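Local coordinates for protein RmpD (Hexulose-6-phosphate synthase) (Streptococcus mutans, PDB 3EXR) that is probably an enzyme of the HUMPS family, built as a parallel eight-stranded TIM barrel and found here in a two-chain assembly, at residues R210-K213 with D214-R218; C90-I94 with P95-A99; Y140-R144 with D145-A149. All coordinates share one frame; numbering follows the deposited sequence.

Contact 1 of 3, residues R210-K213 with D214-R218; sequences RAFK and DEIKR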
ATOM      1  N   ARG A 210      13.177   9.144  25.168  1.00 11.98           N
ATOM      2  CA  ARG A 210      13.400  10.440  25.803  1.00 12.47           C
ATOM      3  C   ARG A 210      14.746  11.055  25.413  1.00 12.71           C
ATOM      4  O   ARG A 210      14.825  12.271  25.260  1.00 13.42           O
ATOM      5  CB  ARG A 210      13.285  10.330  27.318  1.00 12.42           C
ATOM      6  CG  ARG A 210      13.263  11.668  27.989  1.00 13.59           C
ATOM      7  CD  ARG A 210      13.261  11.521  29.491  1.00 14.65           C
ATOM      8  NE  ARG A 210      11.975  10.972  29.906  1.00 15.08           N
ATOM      9  CZ  ARG A 210      11.700  10.558  31.140  1.00 17.11           C
ATOM     10  NH1 ARG A 210      12.607  10.670  32.100  1.00 15.08           N
ATOM     11  NH2 ARG A 210      10.521  10.064  31.426  1.00 17.65           N
ATOM     12  N   ALA A 211      15.795  10.239  25.282  1.00 13.11           N
ATOM     13  CA  ALA A 211      17.127  10.761  24.910  1.00 13.63           C
ATOM     14  C   ALA A 211      17.090  11.346  23.501  1.00 14.17           C
ATOM     15  O   ALA A 211      17.707  12.368  23.229  1.00 14.37           O
ATOM     16  CB  ALA A 211      18.160   9.691  25.000  1.00 13.79           C
ATOM     17  N   PHE A 212      16.318  10.704  22.619  1.00 14.04           N
ATOM     18  CA  PHE A 212      16.182  11.147  21.245  1.00 14.21           C
ATOM     19  C   PHE A 212      15.479  12.515  21.242  1.00 14.57           C
ATOM     20  O   PHE A 212      15.949  13.461  20.597  1.00 14.78           O
ATOM     21  CB  PHE A 212      15.373  10.090  20.474  1.00 14.12           C
ATOM     22  CG  PHE A 212      15.446  10.200  18.971  1.00 14.36           C
ATOM     23  CD1 PHE A 212      16.127   9.244  18.234  1.00 16.10           C
ATOM     24  CD2 PHE A 212      14.737  11.177  18.297  1.00 15.36           C
ATOM     25  CE1 PHE A 212      16.157   9.316  16.838  1.00 17.24           C
ATOM     26  CE2 PHE A 212      14.769  11.252  16.900  1.00 16.45           C
ATOM     27  CZ  PHE A 212      15.480  10.305  16.180  1.00 16.20           C
ATOM     28  N   LYS A 213      14.396  12.639  22.015  1.00 14.62           N
ATOM     29  CA  LYS A 213      13.660  13.893  22.091  1.00 15.27           C
ATOM     30  C   LYS A 213      14.507  14.993  22.784  1.00 14.60           C
ATOM     31  O   LYS A 213      14.422  16.182  22.398  1.00 14.83           O
ATOM     32  CB  LYS A 213      12.291  13.665  22.763  1.00 15.16           C
ATOM     33  CG  LYS A 213      11.388  14.864  22.796  1.00 18.38           C
ATOM     34  CD  LYS A 213      10.630  15.038  21.484  1.00 20.55           C
ATOM     35  CE  LYS A 213      10.097  16.450  21.354  1.00 20.92           C
ATOM     36  NZ  LYS A 213       9.499  16.696  20.011  1.00 19.79           N
ATOM     37  N   ASP A 214      15.335  14.607  23.770  1.00 14.15           N
ATOM     38  CA  ASP A 214      16.239  15.548  24.442  1.00 14.34           C
ATOM     39  C   ASP A 214      17.200  16.188  23.411  1.00 13.86           C
ATOM     40  O   ASP A 214      17.498  17.386  23.463  1.00 13.95           O
ATOM     41  CB  ASP A 214      17.084  14.848  25.527  1.00 14.41           C
ATOM     42  CG  ASP A 214      16.324  14.522  26.798  1.00 16.98           C
ATOM     43  OD1 ASP A 214      15.231  15.058  27.044  1.00 19.85           O
ATOM     44  OD2 ASP A 214      16.835  13.707  27.608  1.00 19.73           O
ATOM     45  N   GLU A 215      17.698  15.380  22.486  1.00 13.60           N
ATOM     46  CA  GLU A 215      18.640  15.846  21.480  1.00 13.77           C
ATOM     47  C   GLU A 215      17.953  16.722  20.426  1.00 13.88           C
ATOM     48  O   GLU A 215      18.528  17.708  19.959  1.00 13.92           O
ATOM     49  CB  GLU A 215      19.371  14.663  20.846  1.00 13.99           C
ATOM     50  CG  GLU A 215      20.352  15.036  19.757  1.00 14.58           C
ATOM     51  CD  GLU A 215      21.620  15.725  20.288  1.00 17.06           C
ATOM     52  OE1 GLU A 215      21.675  16.075  21.496  1.00 18.50           O
ATOM     53  OE2 GLU A 215      22.561  15.923  19.476  1.00 16.98           O
ATOM     54  N   ILE A 216      16.731  16.352  20.034  1.00 13.38           N
ATOM     55  CA  ILE A 216      15.908  17.241  19.216  1.00 13.25           C
ATOM     56  C   ILE A 216      15.791  18.611  19.911  1.00 13.87           C
ATOM     57  O   ILE A 216      16.000  19.626  19.290  1.00 13.76           O
ATOM     58  CB  ILE A 216      14.496  16.653  18.971  1.00 12.77           C
ATOM     59  CG1 ILE A 216      14.574  15.438  18.044  1.00 12.73           C
ATOM     60  CG2 ILE A 216      13.574  17.722  18.410  1.00 12.95           C
ATOM     61  CD1 ILE A 216      13.212  14.683  17.917  1.00 12.31           C
ATOM     62  N   LYS A 217      15.483  18.612  21.207  1.00 14.39           N
ATOM     63  CA  LYS A 217      15.389  19.859  21.987  1.00 15.44           C
ATOM     64  C   LYS A 217      16.714  20.624  22.014  1.00 15.47           C
ATOM     65  O   LYS A 217      16.726  21.863  21.938  1.00 15.94           O
ATOM     66  CB  LYS A 217      14.937  19.566  23.420  1.00 16.64           C
ATOM     67  CG  LYS A 217      14.545  20.797  24.234  1.00 19.71           C
ATOM     68  CD  LYS A 217      13.669  20.378  25.405  1.00 25.85           C
ATOM     69  CE  LYS A 217      13.608  21.434  26.501  1.00 29.24           C
ATOM     70  NZ  LYS A 217      12.679  20.978  27.594  1.00 31.01           N
ATOM     71  N   ARG A 218      17.835  19.921  22.155  1.00 14.84           N
ATOM     72  CA  ARG A 218      19.139  20.629  22.152  1.00 15.12           C
ATOM     73  C   ARG A 218      19.409  21.350  20.825  1.00 15.10           C
ATOM     74  O   ARG A 218      19.872  22.508  20.801  1.00 14.88           O
ATOM     75  CB  ARG A 218      20.277  19.660  22.445  1.00 14.69           C
ATOM     76  CG  ARG A 218      21.648  20.323  22.689  1.00 16.84           C
ATOM     77  CD  ARG A 218      22.793  19.335  22.722  1.00 17.24           C
ATOM     78  NE  ARG A 218      23.077  18.682  21.439  1.00 17.93           N
ATOM     79  CZ  ARG A 218      23.704  19.257  20.410  1.00 18.48           C
ATOM     80  NH1 ARG A 218      24.121  20.531  20.470  1.00 17.93           N
ATOM     81  NH2 ARG A 218      23.936  18.552  19.305  1.00 18.82           N
TER

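Contact 2 of 3, residues C90-I94 with P95-A99; sequences CSATI and PTMKA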
ATOM      1  N   CYS A  90       2.854   7.757  -3.268  1.00 10.25           N
ATOM      2  CA  CYS A  90       2.965   8.866  -4.213  1.00 11.47           C
ATOM      3  C   CYS A  90       2.401   8.530  -5.594  1.00 12.42           C
ATOM      4  O   CYS A  90       2.153   9.433  -6.393  1.00 13.85           O
ATOM      5  CB  CYS A  90       4.424   9.325  -4.313  1.00 11.11           C
ATOM      6  SG  CYS A  90       5.602   8.004  -4.708  1.00 12.85           S
ATOM      7  N   SER A  91       2.231   7.237  -5.866  1.00 13.24           N
ATOM      8  CA  SER A  91       1.596   6.697  -7.081  1.00 14.19           C
ATOM      9  C   SER A  91       0.114   7.020  -7.183  1.00 13.95           C
ATOM     10  O   SER A  91      -0.464   6.968  -8.269  1.00 14.50           O
ATOM     11  CB  SER A  91       1.703   5.155  -7.094  1.00 13.99           C
ATOM     12  OG  SER A  91       3.022   4.696  -7.002  1.00 17.45           O
ATOM     13  N   ALA A  92      -0.541   7.213  -6.045  1.00 12.97           N
ATOM     14  CA  ALA A  92      -1.946   7.554  -6.031  1.00 12.19           C
ATOM     15  C   ALA A  92      -2.210   8.818  -6.853  1.00 12.05           C
ATOM     16  O   ALA A  92      -1.436   9.771  -6.823  1.00 12.83           O
ATOM     17  CB  ALA A  92      -2.425   7.759  -4.600  1.00 12.17           C
ATOM     18  N   THR A  93      -3.295   8.819  -7.599  1.00 12.14           N
ATOM     19  CA  THR A  93      -3.640   9.986  -8.397  1.00 12.51           C
ATOM     20  C   THR A  93      -4.117  11.136  -7.526  1.00 12.62           C
ATOM     21  O   THR A  93      -4.454  10.947  -6.351  1.00 12.76           O
ATOM     22  CB  THR A  93      -4.748   9.648  -9.377  1.00 12.81           C
ATOM     23  OG1 THR A  93      -5.935   9.354  -8.635  1.00 12.78           O
ATOM     24  CG2 THR A  93      -4.350   8.434 -10.231  1.00 13.02           C
ATOM     25  N   ILE A  94      -4.160  12.327  -8.115  1.00 13.57           N
ATOM     26  CA  ILE A  94      -4.657  13.514  -7.434  1.00 13.43           C
ATOM     27  C   ILE A  94      -6.125  13.329  -6.997  1.00 13.21           C
ATOM     28  O   ILE A  94      -6.442  13.612  -5.855  1.00 13.29           O
ATOM     29  CB  ILE A  94      -4.433  14.804  -8.309  1.00 13.30           C
ATOM     30  CG1 ILE A  94      -2.936  15.139  -8.382  1.00 14.89           C
ATOM     31  CG2 ILE A  94      -5.240  15.975  -7.759  1.00 14.24           C
ATOM     32  CD1 ILE A  94      -2.311  15.468  -7.056  1.00 15.42           C
ATOM     33  N   PRO A  95      -7.024  12.824  -7.865  1.00 13.68           N
ATOM     34  CA  PRO A  95      -8.385  12.541  -7.358  1.00 13.38           C
ATOM     35  C   PRO A  95      -8.441  11.592  -6.144  1.00 12.74           C
ATOM     36  O   PRO A  95      -9.182  11.848  -5.193  1.00 11.74           O
ATOM     37  CB  PRO A  95      -9.105  11.970  -8.582  1.00 14.05           C
ATOM     38  CG  PRO A  95      -8.366  12.565  -9.750  1.00 14.16           C
ATOM     39  CD  PRO A  95      -6.938  12.585  -9.323  1.00 13.82           C
ATOM     40  N   THR A  96      -7.634  10.542  -6.165  1.00 12.23           N
ATOM     41  CA  THR A  96      -7.567   9.623  -5.020  1.00 11.74           C
ATOM     42  C   THR A  96      -7.077  10.356  -3.749  1.00 11.34           C
ATOM     43  O   THR A  96      -7.648  10.211  -2.652  1.00 10.65           O
ATOM     44  CB  THR A  96      -6.635   8.463  -5.344  1.00 11.38           C
ATOM     45  OG1 THR A  96      -7.231   7.631  -6.343  1.00 11.64           O
ATOM     46  CG2 THR A  96      -6.360   7.610  -4.110  1.00 10.85           C
ATOM     47  N   MET A  97      -5.998  11.136  -3.887  1.00 11.55           N
ATOM     48  CA  MET A  97      -5.470  11.889  -2.730  1.00 12.13           C
ATOM     49  C   MET A  97      -6.467  12.931  -2.210  1.00 12.22           C
ATOM     50  O   MET A  97      -6.642  13.069  -1.004  1.00 11.92           O
ATOM     51  CB  MET A  97      -4.140  12.566  -3.043  1.00 12.47           C
ATOM     52  CG  MET A  97      -2.980  11.608  -3.291  1.00 12.08           C
ATOM     53  SD  MET A  97      -1.492  12.567  -3.473  1.00 13.81           S
ATOM     54  CE  MET A  97      -0.234  11.287  -3.715  1.00 11.94           C
ATOM     55  N   LYS A  98      -7.139  13.640  -3.117  1.00 12.53           N
ATOM     56  CA  LYS A  98      -8.173  14.598  -2.690  1.00 13.65           C
ATOM     57  C   LYS A  98      -9.329  13.898  -1.987  1.00 12.59           C
ATOM     58  O   LYS A  98      -9.834  14.396  -0.974  1.00 12.41           O
ATOM     59  CB  LYS A  98      -8.728  15.393  -3.875  1.00 13.80           C
ATOM     60  CG  LYS A  98      -7.902  16.562  -4.306  1.00 19.04           C
ATOM     61  CD  LYS A  98      -8.704  17.408  -5.327  1.00 23.23           C
ATOM     62  CE  LYS A  98      -7.858  18.581  -5.877  1.00 26.52           C
ATOM     63  NZ  LYS A  98      -8.113  18.872  -7.350  1.00 27.91           N
ATOM     64  N   ALA A  99      -9.763  12.752  -2.507  1.00 11.64           N
ATOM     65  CA  ALA A  99     -10.887  12.047  -1.879  1.00 11.05           C
ATOM     66  C   ALA A  99     -10.523  11.595  -0.464  1.00 11.36           C
ATOM     67  O   ALA A  99     -11.346  11.657   0.448  1.00 11.53           O
ATOM     68  CB  ALA A  99     -11.329  10.848  -2.722  1.00 10.95           C
TER
HETATM   69  O   HOH W   1      -5.257   6.351  -7.651  1.00 12.55           O

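Contact 3 of 3, residues Y140-R144 with D145-A149; sequences YHQSR and DALLA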
ATOM      1  N   TYR A 140      10.036  11.227   3.564  1.00  8.01           N
ATOM      2  CA  TYR A 140      11.262  10.970   2.812  1.00  8.06           C
ATOM      3  C   TYR A 140      12.112   9.912   3.526  1.00  8.67           C
ATOM      4  O   TYR A 140      12.401  10.061   4.714  1.00  9.36           O
ATOM      5  CB  TYR A 140      12.070  12.283   2.620  1.00  8.96           C
ATOM      6  CG  TYR A 140      13.176  12.155   1.608  1.00  8.44           C
ATOM      7  CD1 TYR A 140      13.004  12.611   0.300  1.00 11.61           C
ATOM      8  CD2 TYR A 140      14.387  11.534   1.942  1.00  9.21           C
ATOM      9  CE1 TYR A 140      13.998  12.448  -0.660  1.00 11.07           C
ATOM     10  CE2 TYR A 140      15.389  11.363   0.984  1.00 10.13           C
ATOM     11  CZ  TYR A 140      15.181  11.833  -0.314  1.00 10.30           C
ATOM     12  OH  TYR A 140      16.160  11.697  -1.254  1.00 12.51           O
ATOM     13  N   HIS A 141      12.493   8.856   2.793  1.00  8.33           N
ATOM     14  CA  HIS A 141      13.300   7.748   3.295  1.00  9.67           C
ATOM     15  C   HIS A 141      14.748   7.895   2.890  1.00  9.32           C
ATOM     16  O   HIS A 141      15.046   8.215   1.731  1.00  9.54           O
ATOM     17  CB  HIS A 141      12.796   6.425   2.697  1.00 10.31           C
ATOM     18  CG  HIS A 141      11.435   6.032   3.176  1.00 12.39           C
ATOM     19  ND1 HIS A 141      10.272   6.652   2.761  1.00 15.03           N
ATOM     20  CD2 HIS A 141      11.060   5.073   4.047  1.00 13.46           C
ATOM     21  CE1 HIS A 141       9.243   6.084   3.363  1.00 13.10           C
ATOM     22  NE2 HIS A 141       9.698   5.130   4.157  1.00 15.57           N
ATOM     23  N   GLN A 142      15.665   7.624   3.823  1.00  9.33           N
ATOM     24  CA  GLN A 142      17.068   7.542   3.432  1.00  9.86           C
ATOM     25  C   GLN A 142      17.227   6.590   2.240  1.00 10.05           C
ATOM     26  O   GLN A 142      16.579   5.529   2.147  1.00 10.28           O
ATOM     27  CB  GLN A 142      17.965   7.089   4.579  1.00  9.69           C
ATOM     28  CG  GLN A 142      19.413   7.448   4.271  1.00 10.39           C
ATOM     29  CD  GLN A 142      20.440   6.898   5.245  1.00 12.33           C
ATOM     30  OE1 GLN A 142      20.105   6.206   6.213  1.00 13.62           O
ATOM     31  NE2 GLN A 142      21.717   7.203   4.981  1.00 14.47           N
ATOM     32  N   SER A 143      18.075   6.971   1.291  1.00 11.15           N
ATOM     33  CA  SER A 143      18.387   6.091   0.176  1.00 13.47           C
ATOM     34  C   SER A 143      18.753   4.715   0.726  1.00 14.01           C
ATOM     35  O   SER A 143      19.577   4.623   1.649  1.00 12.98           O
ATOM     36  CB  SER A 143      19.522   6.697  -0.653  1.00 13.85           C
ATOM     37  OG  SER A 143      18.978   7.792  -1.401  1.00 18.20           O
ATOM     38  N   ARG A 144      18.088   3.672   0.209  1.00 14.81           N
ATOM     39  CA  ARG A 144      18.113   2.350   0.829  1.00 16.41           C
ATOM     40  C   ARG A 144      19.500   1.740   0.833  1.00 16.93           C
ATOM     41  O   ARG A 144      19.875   1.058   1.789  1.00 16.62           O
ATOM     42  CB  ARG A 144      17.120   1.430   0.113  1.00 16.94           C
ATOM     43  CG  ARG A 144      16.885   0.047   0.730  1.00 18.22           C
ATOM     44  CD  ARG A 144      16.457   0.038   2.198  1.00 19.83           C
ATOM     45  NE  ARG A 144      15.267   0.841   2.539  1.00 19.16           N
ATOM     46  CZ  ARG A 144      13.994   0.436   2.442  1.00 21.48           C
ATOM     47  NH1 ARG A 144      13.672  -0.769   1.963  1.00 21.29           N
ATOM     48  NH2 ARG A 144      13.014   1.261   2.832  1.00 20.78           N
ATOM     49  N   ASP A 145      20.266   1.990  -0.234  1.00 18.56           N
ATOM     50  CA  ASP A 145      21.648   1.513  -0.314  1.00 20.47           C
ATOM     51  C   ASP A 145      22.496   2.045   0.829  1.00 20.35           C
ATOM     52  O   ASP A 145      23.240   1.297   1.462  1.00 20.40           O
ATOM     53  CB  ASP A 145      22.297   1.926  -1.643  1.00 21.30           C
ATOM     54  CG  ASP A 145      21.760   1.153  -2.824  1.00 26.34           C
ATOM     55  OD1 ASP A 145      21.800   1.709  -3.955  1.00 31.61           O
ATOM     56  OD2 ASP A 145      21.287   0.003  -2.682  1.00 29.70           O
ATOM     57  N   ALA A 146      22.397   3.353   1.056  1.00 19.82           N
ATOM     58  CA  ALA A 146      23.105   4.020   2.150  1.00 19.94           C
ATOM     59  C   ALA A 146      22.616   3.547   3.522  1.00 19.73           C
ATOM     60  O   ALA A 146      23.402   3.381   4.464  1.00 19.84           O
ATOM     61  CB  ALA A 146      22.942   5.534   2.015  1.00 19.58           C
ATOM     62  N   LEU A 147      21.308   3.338   3.635  1.00 19.53           N
ATOM     63  CA  LEU A 147      20.707   2.858   4.866  1.00 20.15           C
ATOM     64  C   LEU A 147      21.248   1.474   5.195  1.00 21.17           C
ATOM     65  O   LEU A 147      21.735   1.242   6.304  1.00 21.88           O
ATOM     66  CB  LEU A 147      19.176   2.808   4.725  1.00 19.69           C
ATOM     67  CG  LEU A 147      18.373   2.399   5.962  1.00 20.43           C
ATOM     68  CD1 LEU A 147      18.890   3.106   7.221  1.00 21.51           C
ATOM     69  CD2 LEU A 147      16.920   2.706   5.751  1.00 19.67           C
ATOM     70  N   LEU A 148      21.176   0.567   4.222  1.00 21.63           N
ATOM     71  CA  LEU A 148      21.634  -0.807   4.433  1.00 22.25           C
ATOM     72  C   LEU A 148      23.132  -0.864   4.780  1.00 22.28           C
ATOM     73  O   LEU A 148      23.556  -1.709   5.583  1.00 22.93           O
ATOM     74  CB  LEU A 148      21.284  -1.702   3.230  1.00 22.42           C
ATOM     75  CG  LEU A 148      19.831  -2.190   3.039  1.00 24.58           C
ATOM     76  CD1 LEU A 148      19.825  -3.384   2.109  1.00 26.69           C
ATOM     77  CD2 LEU A 148      19.074  -2.534   4.347  1.00 25.61           C
ATOM     78  N   ALA A 149      23.908   0.060   4.227  1.00 22.59           N
ATOM     79  CA  ALA A 149      25.343   0.134   4.486  1.00 22.62           C
ATOM     80  C   ALA A 149      25.742   0.897   5.758  1.00 23.05           C
ATOM     81  O   ALA A 149      26.897   0.926   6.125  1.00 23.40           O
ATOM     82  CB  ALA A 149      26.050   0.707   3.311  1.00 22.68           C
TER

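Contact 1 of 3, residues R210-K213 with D214-R218
The carbonyl oxygen of Phe-212 receives two backbone N-H groups from the next turn. Ile-216 N donates to Phe-212 O at 3.0 Å along a nearly straight path, 168° at the hydrogen. Glu-215 N meets the same Phe-212 O at 3.2 Å in a weak, bent bond, and its sounder partner is Ala-211 O at 3.1 Å. Asp-214 N to Arg-210 O, at 2.8 Å, is the shortest rung of the ladder. All of this belongs to helix 205-220, the last helix of the TIM barrel, which packs against strand 192-195 through its buried flank. There Ile-216 CD1 sits at the edge of the Phe-212 ring, near its plane, 3.8 Å from Phe-212 CD2. With CG1 of Ile-216 swung beside its own backbone N (chi1 -70°), the methyl is carried back to the ring, and Phe-193 of the strand touches both residues.

The other side chains that take part are polar. Arg-210 passes Asp-214 with its aliphatic part, CG lying 4.0 Å from OD1 of Asp-214. The guanidinium and carboxylate planes are 51° apart, and the charged ends do not meet, for Arg-210 NH2 makes its salt bridge with Glu-30. Lys-213, bent at its second torsion, reaches round with NZ to Asp-32 and the carbonyl of Pro-6. One turn on, Arg-218 takes hold of Glu-215 side-on: NE bonds to Glu-215 OE1 at 3.0 Å, and NH2 to OE2 equally closely. Both oxygens lie near the guanidinium plane, but the nitrogens come from above the carboxylate plane.

Contact 2 of 3, residues C90-I94 with P95-A99
Two straight backbone bonds start the helix that follows Thr-93: Met-97 N donates to Thr-93 O at 2.9 Å, and Lys-98 N donates to Ile-94 O at 2.8 Å, with 169° at the hydrogen. Thr-93 holds the N-cap position, and Pro-95 falls in the first turn, where the missing N-H of a proline costs the helix no bond.

A water adds a second polar link. It accepts from Thr-93 N at 3.2 Å and is hydrogen-bonded to Thr-96 OG1 at 2.7 Å, tying the cap residue to the first turn. The hydroxyl of Thr-93 stands between its backbone N and carbonyl carbon (chi1 66°), a rotation that turns OG1 toward Thr-96; the two threonine side chains cross at about a right angle.

This is the turn from strand 85-89, fourth in the barrel, into helix 94-107, one beta-alpha unit of the TIM fold. In the loop just after the strand, Ser-91 hydrogen-bonds through its hydroxyl to Ser-91 of the second subunit.

The rest are van der Waals contacts, mostly between carbons. Ala-92 CB touches Thr-96 CG2 at 4.0 Å and Met-97 CG at 4.1 Å. Extended beyond CG, the methionine runs back along the loop until its CE lies 3.7 Å from Ala-92 O, with Trp-130 and Val-116 packing around it. Ile-94 CB and Pro-95 CD are only 3.5 Å apart because the proline ring follows directly in sequence; the isoleucine also packs on Trp-130 and Gln-129. Ile-94 CG2 meets the far end of Lys-98, whose side chain crosses the isoleucine obliquely at CE and NZ.

Contact 3 of 3, residues Y140-R144 with D145-A149
The carboxamide of Gln-142 meets the start of the helix: Ala-146 CB lies out of the amide plane, over its NE2 end, 3.6 Å from NE2 of Gln-142, and Leu-147 CD1 approaches OE1 of Gln-142 obliquely at 3.5 Å. The setting is a beta-alpha turn of a TIM barrel, where strand 137-141 hands over to the short helix 144-149. Fully extended, with CG anti to the backbone N (chi1 -162°), the glutamine reaches forward across the turn, and its NE2 is hydrogen-bonded to the carbonyl of Glu-151. The second flat group, the guanidinium of Arg-144, has Leu-147 CD2 obliquely placed 4.1 Å from its NE.

Bends at the second and third torsions of Arg-144 lay it alongside Leu-147, pointing the same way, while its CD packs on Leu-148 CG. Its NH2 makes a salt bridge to Asp-69 of the second subunit, which brings this helix start to the subunit interface.

Ser-143 occupies the N-cap position, but its hydroxyl turns away to Asp-157 instead of capping. The main chain carries on regardless: Leu-147 N donates to Ser-143 O at 2.9 Å, the first bond of the helix. Leu-148 N then meets Arg-144 O at 2.8 Å, 169° at the hydrogen.

All three belong to one barrel: contacts 2 and 3 at the C-terminal ends of the fourth and sixth strands, contact 1 in the outer helical layer. In TIM barrels the active site lies at the C-terminal ends of the strands, so contacts 2 and 3 probably leave from that end. Contacts 1 and 2 are on opposite sides of the chain's centre, their own centres about 35 Å apart. Contact 3 is nearer to each: about 23 Å from contact 1 and 26 Å from contact 2, centre to centre, with nearest atoms about 12 and 9 Å away. Contacts 2 and 3 both reach the second subunit. Asp-69 recurs: its own-chain copy touches Thr-96, and that of the second subunit pairs with Arg-144.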